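Local coordinates for protein FdxN element excision controlling factor XisI (Anabaena variabilis ATCC 29413, PDB 2NVM) that probably helps control the site-specific excision of the fdxN element, a rearrangement of nitrogen-fixation genes, as part of a complex with XisF and XisH, at residues 6-11 / 101-106; 53-58 / 75-80. All coordinates share one frame; numbering follows the deposited sequence.

Interaction 1. Residues 6-11 / 101-106; sequences THYRHT and AGIPQT
His7 and Thr11, one turn apart on helical segment 6-11, and Tyr8 next to His7 meet the 101-106 loop. His7 holds CG anti to the backbone N (chi1 169°), which swings the imidazole toward the loop; NE2 donates to Ala101 O at 2.7 Å. The oxygen lies in the ring plane and the nitrogen sits nearly along the C=O axis, yet the N-H...O angle of 137° shows a bent bond. One face of this imidazole is covered near its rim by Thr11 OG1, which bonds to His7 O from above the carbonyl plane; with Thr11 N, that gives the carbonyl oxygen two donors. Thr11 thereby turns CG2 to the loop, tip to tip with Ile103, at 3.4 Å from Ile103 CD1 and 3.5 Å from Ala101 CB, both tight for carbon pairs. Ile103 crosses the Tyr8 ring obliquely, its CG2 resting over one face toward the rim, 4.0 Å from Tyr8 CZ. Tyr8 OH reaches Pro104 CD at 3.4 Å and hydrogen-bonds Asp107. Gly102, with positive phi, is the C-prime residue of a Schellman motif (Ile103 N to Met98 O, Gly102 N to Leu99 O); His7 thus bonds the carbonyl of Ala101, the first residue past helix 93-100. Tyr8 and Ile103 pack on Ile83 of strand 82-87 and Tyr8 on Ile78 of strand 67-79, so helix 4-23 and the loop leaving helix 93-100 meet above the sheet.

Interaction 2. Residues 53-58 / 75-80; sequences RDQYLW and YLQIQN
Gln55 and Tyr75 meet at their polar ends: Tyr75 OH donates to Gln55 OE1 at 2.5 Å, nearly along the C=O axis. Gln55 NE2 gives a nearly straight bond (171°) to a lone pair of Gln77 OE1 at 2.9 Å, the two side chains lying side by side and pointing the same way, amide planes 67° apart. A bend at chi2 (-65°) folds the Gln55 amide over to both partners; an alanine here would lose both bonds and would probably leave the buried Tyr75 hydroxyl and Gln77 amide less firmly oriented. Leu57 CD1 makes a CH-pi contact over the Tyr75 ring, 3.6 Å from Tyr75 CG. Beneath these groups the strands run antiparallel, with Tyr56 and Leu76 as a hydrogen-bonded pair: Leu76 N to Tyr56 O is almost straight. A G1 beta bulge, in which Asp54 and Gln55 both face Asp50, opens the strand, and Ile78 N reaches Asp54 O at 3.1 Å. On the opposite sheet face, Tyr56 packs on Ile12, and its OH bonds Asp54 OD1 on the anti lone pair, the same oxygen that Arg9 of helix 4-23 salt-bridges. Arg46 of the second subunit bonds Tyr75 OH, placing the glutamine face at the dimer interface.

From the N terminus, helix 4-23 supplies the first half of interaction 1, whose partner loop arrives only after helix 93-100, so that contact closes a loop spanning most of the chain. Interaction 2 is nested inside it: segments 53-58 and 75-80 close a short loop of 16 intervening residues, 13 of them strand, in which strands 55-61 and 67-79 run on and turn back. The centres of interactions 1 and 2 lie about 13 Å apart, but the contacts touch directly. Arg9, on the helix of interaction 1, forms a salt bridge from NE to Asp54 OD1 at 2.8 Å, and its CG packs against Tyr56 OH and Ile78 CD1. The helix thus spans both, tied to the sheet through 53-58 and 75-80 and to the loop before strand 108-110.

Interaction 1. Residues 6-11 / 101-106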
# COMPACT_ATOMS: atom_id res chain seq x y z
N THR B 6 -18.32 0.49 -9.33
CA THR B 6 -18.35 -0.94 -8.93
C THR B 6 -17.66 -1.85 -9.98
O THR B 6 -16.94 -2.78 -9.62
CB THR B 6 -19.79 -1.45 -8.64
OG1 THR B 6 -20.66 -0.99 -9.67
CG2 THR B 6 -20.30 -0.91 -7.33
N HIS B 7 -17.90 -1.55 -11.26
CA HIS B 7 -17.25 -2.25 -12.38
C HIS B 7 -15.72 -2.03 -12.34
O HIS B 7 -14.96 -2.98 -12.48
CB HIS B 7 -17.85 -1.79 -13.72
CG HIS B 7 -17.08 -2.26 -14.91
ND1 HIS B 7 -16.96 -3.59 -15.24
CD2 HIS B 7 -16.38 -1.58 -15.84
CE1 HIS B 7 -16.22 -3.71 -16.32
NE2 HIS B 7 -15.85 -2.50 -16.70
N TYR B 8 -15.32 -0.77 -12.15
CA TYR B 8 -13.91 -0.37 -12.04
C TYR B 8 -13.21 -1.03 -10.85
O TYR B 8 -12.07 -1.46 -10.98
CB TYR B 8 -13.78 1.17 -11.95
CG TYR B 8 -13.94 1.95 -13.25
CD1 TYR B 8 -14.68 1.45 -14.35
CD2 TYR B 8 -13.45 3.27 -13.34
CE1 TYR B 8 -14.85 2.20 -15.52
CE2 TYR B 8 -13.63 4.04 -14.52
CZ TYR B 8 -14.33 3.49 -15.60
OH TYR B 8 -14.53 4.19 -16.76
N ARG B 9 -13.91 -1.11 -9.70
CA ARG B 9 -13.40 -1.78 -8.49
C ARG B 9 -13.14 -3.26 -8.76
O ARG B 9 -12.04 -3.74 -8.51
CB ARG B 9 -14.36 -1.65 -7.30
CG ARG B 9 -14.38 -0.29 -6.64
CD ARG B 9 -15.28 -0.33 -5.42
NE ARG B 9 -15.24 0.91 -4.64
CZ ARG B 9 -16.05 1.97 -4.77
NH1 ARG B 9 -17.05 2.03 -5.65
NH2 ARG B 9 -15.86 3.02 -3.95
N HIS B 10 -14.16 -3.95 -9.28
CA HIS B 10 -14.09 -5.38 -9.65
C HIS B 10 -12.95 -5.65 -10.64
O HIS B 10 -12.17 -6.58 -10.44
CB HIS B 10 -15.44 -5.84 -10.23
CG HIS B 10 -15.46 -7.26 -10.75
ND1 HIS B 10 -15.59 -8.36 -9.93
CD2 HIS B 10 -15.41 -7.74 -12.02
CE1 HIS B 10 -15.60 -9.46 -10.66
NE2 HIS B 10 -15.50 -9.11 -11.93
N THR B 11 -12.86 -4.80 -11.67
CA THR B 11 -11.84 -4.91 -12.73
C THR B 11 -10.42 -4.83 -12.17
O THR B 11 -9.63 -5.75 -12.37
CB THR B 11 -12.04 -3.82 -13.84
OG1 THR B 11 -13.33 -3.97 -14.43
CG2 THR B 11 -11.00 -3.92 -14.96
N ALA B 101 -11.73 -4.84 -20.48
CA ALA B 101 -12.85 -4.75 -19.52
C ALA B 101 -13.77 -3.52 -19.79
O ALA B 101 -14.59 -3.21 -18.95
CB ALA B 101 -12.33 -4.74 -18.07
N GLY B 102 -13.64 -2.83 -20.93
CA GLY B 102 -14.49 -1.68 -21.27
C GLY B 102 -14.22 -0.40 -20.51
O GLY B 102 -15.11 0.44 -20.39
N ILE B 103 -13.00 -0.24 -19.99
CA ILE B 103 -12.58 0.96 -19.28
C ILE B 103 -11.98 1.80 -20.41
O ILE B 103 -11.04 1.33 -21.08
CB ILE B 103 -11.53 0.69 -18.17
CG1 ILE B 103 -12.07 -0.34 -17.18
CG2 ILE B 103 -11.14 2.00 -17.45
CD1 ILE B 103 -11.14 -0.68 -16.03
N PRO B 104 -12.52 3.02 -20.66
CA PRO B 104 -11.94 3.86 -21.73
C PRO B 104 -10.60 4.45 -21.29
O PRO B 104 -10.38 4.64 -20.07
CB PRO B 104 -13.00 4.95 -21.92
CG PRO B 104 -13.59 5.11 -20.58
CD PRO B 104 -13.62 3.72 -19.99
N GLN B 105 -9.73 4.73 -22.27
CA GLN B 105 -8.39 5.34 -22.03
C GLN B 105 -8.45 6.69 -21.29
O GLN B 105 -7.51 7.02 -20.56
CB GLN B 105 -7.58 5.49 -23.32
CG GLN B 105 -7.26 4.19 -24.04
N THR B 106 -9.55 7.43 -21.47
CA THR B 106 -9.78 8.71 -20.78
C THR B 106 -9.99 8.57 -19.26
O THR B 106 -9.91 9.59 -18.56
CB THR B 106 -10.98 9.51 -21.37
OG1 THR B 106 -12.20 8.77 -21.20
CG2 THR B 106 -10.75 9.81 -22.84

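Interaction 2. Residues 53-58 / 75-80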
# COMPACT_ATOMS: atom_id res chain seq x y z
N ARG B 53 -11.48 2.86 0.66
CA ARG B 53 -10.64 4.00 0.21
C ARG B 53 -10.17 3.91 -1.26
O ARG B 53 -9.54 4.85 -1.74
CB ARG B 53 -9.44 4.17 1.14
CG ARG B 53 -9.84 4.51 2.57
CD ARG B 53 -8.67 4.57 3.54
NE ARG B 53 -9.15 4.77 4.91
CZ ARG B 53 -9.68 3.84 5.71
NH1 ARG B 53 -9.85 2.57 5.33
NH2 ARG B 53 -10.09 4.19 6.94
N ASP B 54 -10.47 2.80 -1.96
CA ASP B 54 -10.07 2.53 -3.36
C ASP B 54 -8.56 2.61 -3.57
O ASP B 54 -8.07 3.30 -4.46
CB ASP B 54 -10.83 3.44 -4.37
CG ASP B 54 -12.28 3.07 -4.54
OD1 ASP B 54 -12.60 1.88 -4.67
OD2 ASP B 54 -13.11 4.00 -4.65
N GLN B 55 -7.84 1.92 -2.68
CA GLN B 55 -6.37 1.83 -2.70
C GLN B 55 -6.08 0.34 -2.83
O GLN B 55 -6.58 -0.46 -2.03
CB GLN B 55 -5.78 2.39 -1.41
CG GLN B 55 -6.13 3.86 -1.13
CD GLN B 55 -5.56 4.83 -2.14
OE1 GLN B 55 -4.40 4.72 -2.52
NE2 GLN B 55 -6.36 5.79 -2.57
N TYR B 56 -5.28 -0.01 -3.84
CA TYR B 56 -4.95 -1.40 -4.19
C TYR B 56 -3.44 -1.46 -4.39
O TYR B 56 -2.93 -0.88 -5.35
CB TYR B 56 -5.72 -1.79 -5.48
CG TYR B 56 -7.21 -1.50 -5.37
CD1 TYR B 56 -8.08 -2.42 -4.76
CD2 TYR B 56 -7.73 -0.28 -5.81
CE1 TYR B 56 -9.46 -2.13 -4.61
CE2 TYR B 56 -9.11 0.02 -5.68
CZ TYR B 56 -9.96 -0.90 -5.07
OH TYR B 56 -11.29 -0.58 -4.95
N LEU B 57 -2.74 -2.18 -3.52
CA LEU B 57 -1.29 -2.24 -3.57
C LEU B 57 -0.70 -3.62 -3.36
O LEU B 57 -1.18 -4.40 -2.56
CB LEU B 57 -0.75 -1.22 -2.57
CG LEU B 57 0.78 -1.01 -2.50
CD1 LEU B 57 1.14 0.47 -2.47
CD2 LEU B 57 1.40 -1.82 -1.36
N TRP B 58 0.37 -3.88 -4.10
CA TRP B 58 1.15 -5.08 -4.06
C TRP B 58 2.59 -4.63 -3.84
O TRP B 58 3.14 -3.86 -4.64
CB TRP B 58 0.95 -5.88 -5.37
CG TRP B 58 1.92 -6.98 -5.66
CD1 TRP B 58 2.63 -7.71 -4.74
CD2 TRP B 58 2.16 -7.60 -6.93
NE1 TRP B 58 3.35 -8.68 -5.38
CE2 TRP B 58 3.10 -8.64 -6.72
CE3 TRP B 58 1.71 -7.35 -8.24
CZ2 TRP B 58 3.60 -9.45 -7.76
CZ3 TRP B 58 2.22 -8.15 -9.31
CH2 TRP B 58 3.16 -9.19 -9.05
N TYR B 75 0.72 -0.50 -7.79
CA TYR B 75 -0.10 0.38 -6.98
C TYR B 75 -1.12 1.09 -7.88
O TYR B 75 -0.75 1.80 -8.82
CB TYR B 75 0.78 1.36 -6.15
CG TYR B 75 0.03 2.41 -5.35
CD1 TYR B 75 -1.24 2.14 -4.76
CD2 TYR B 75 0.63 3.65 -5.08
CE1 TYR B 75 -1.92 3.11 -4.02
CE2 TYR B 75 -0.04 4.63 -4.33
CZ TYR B 75 -1.32 4.34 -3.79
OH TYR B 75 -2.00 5.26 -3.05
N LEU B 76 -2.39 0.88 -7.55
CA LEU B 76 -3.53 1.44 -8.27
C LEU B 76 -4.49 2.07 -7.28
O LEU B 76 -4.67 1.56 -6.16
CB LEU B 76 -4.27 0.32 -9.01
CG LEU B 76 -3.47 -0.60 -9.94
CD1 LEU B 76 -4.35 -1.67 -10.52
CD2 LEU B 76 -2.85 0.17 -11.06
N GLN B 77 -5.07 3.20 -7.67
CA GLN B 77 -6.12 3.87 -6.91
C GLN B 77 -7.20 4.43 -7.85
O GLN B 77 -6.92 4.73 -9.02
CB GLN B 77 -5.60 4.95 -5.95
CG GLN B 77 -4.92 6.15 -6.60
CD GLN B 77 -4.85 7.42 -5.77
OE1 GLN B 77 -5.34 7.51 -4.63
NE2 GLN B 77 -4.27 8.45 -6.37
N ILE B 78 -8.43 4.52 -7.34
CA ILE B 78 -9.56 5.09 -8.06
C ILE B 78 -9.77 6.44 -7.36
O ILE B 78 -10.00 6.47 -6.15
CB ILE B 78 -10.85 4.23 -8.04
CG1 ILE B 78 -10.54 2.78 -8.50
CG2 ILE B 78 -11.89 4.88 -8.94
CD1 ILE B 78 -11.72 1.85 -8.44
N GLN B 79 -9.64 7.52 -8.13
CA GLN B 79 -9.76 8.90 -7.63
C GLN B 79 -10.52 9.76 -8.65
O GLN B 79 -10.10 9.86 -9.81
CB GLN B 79 -8.37 9.45 -7.41
CG GLN B 79 -8.32 10.83 -6.76
CD GLN B 79 -6.90 11.24 -6.35
OE1 GLN B 79 -6.68 11.63 -5.21
NE2 GLN B 79 -5.93 11.10 -7.27
N ASN B 80 -11.62 10.39 -8.20
CA ASN B 80 -12.50 11.25 -9.03
C ASN B 80 -13.04 10.51 -10.28
O ASN B 80 -13.11 11.06 -11.38
CB ASN B 80 -11.76 12.56 -9.41
CG ASN B 80 -11.27 13.33 -8.18
OD1 ASN B 80 -11.98 13.46 -7.17
ND2 ASN B 80 -10.04 13.87 -8.26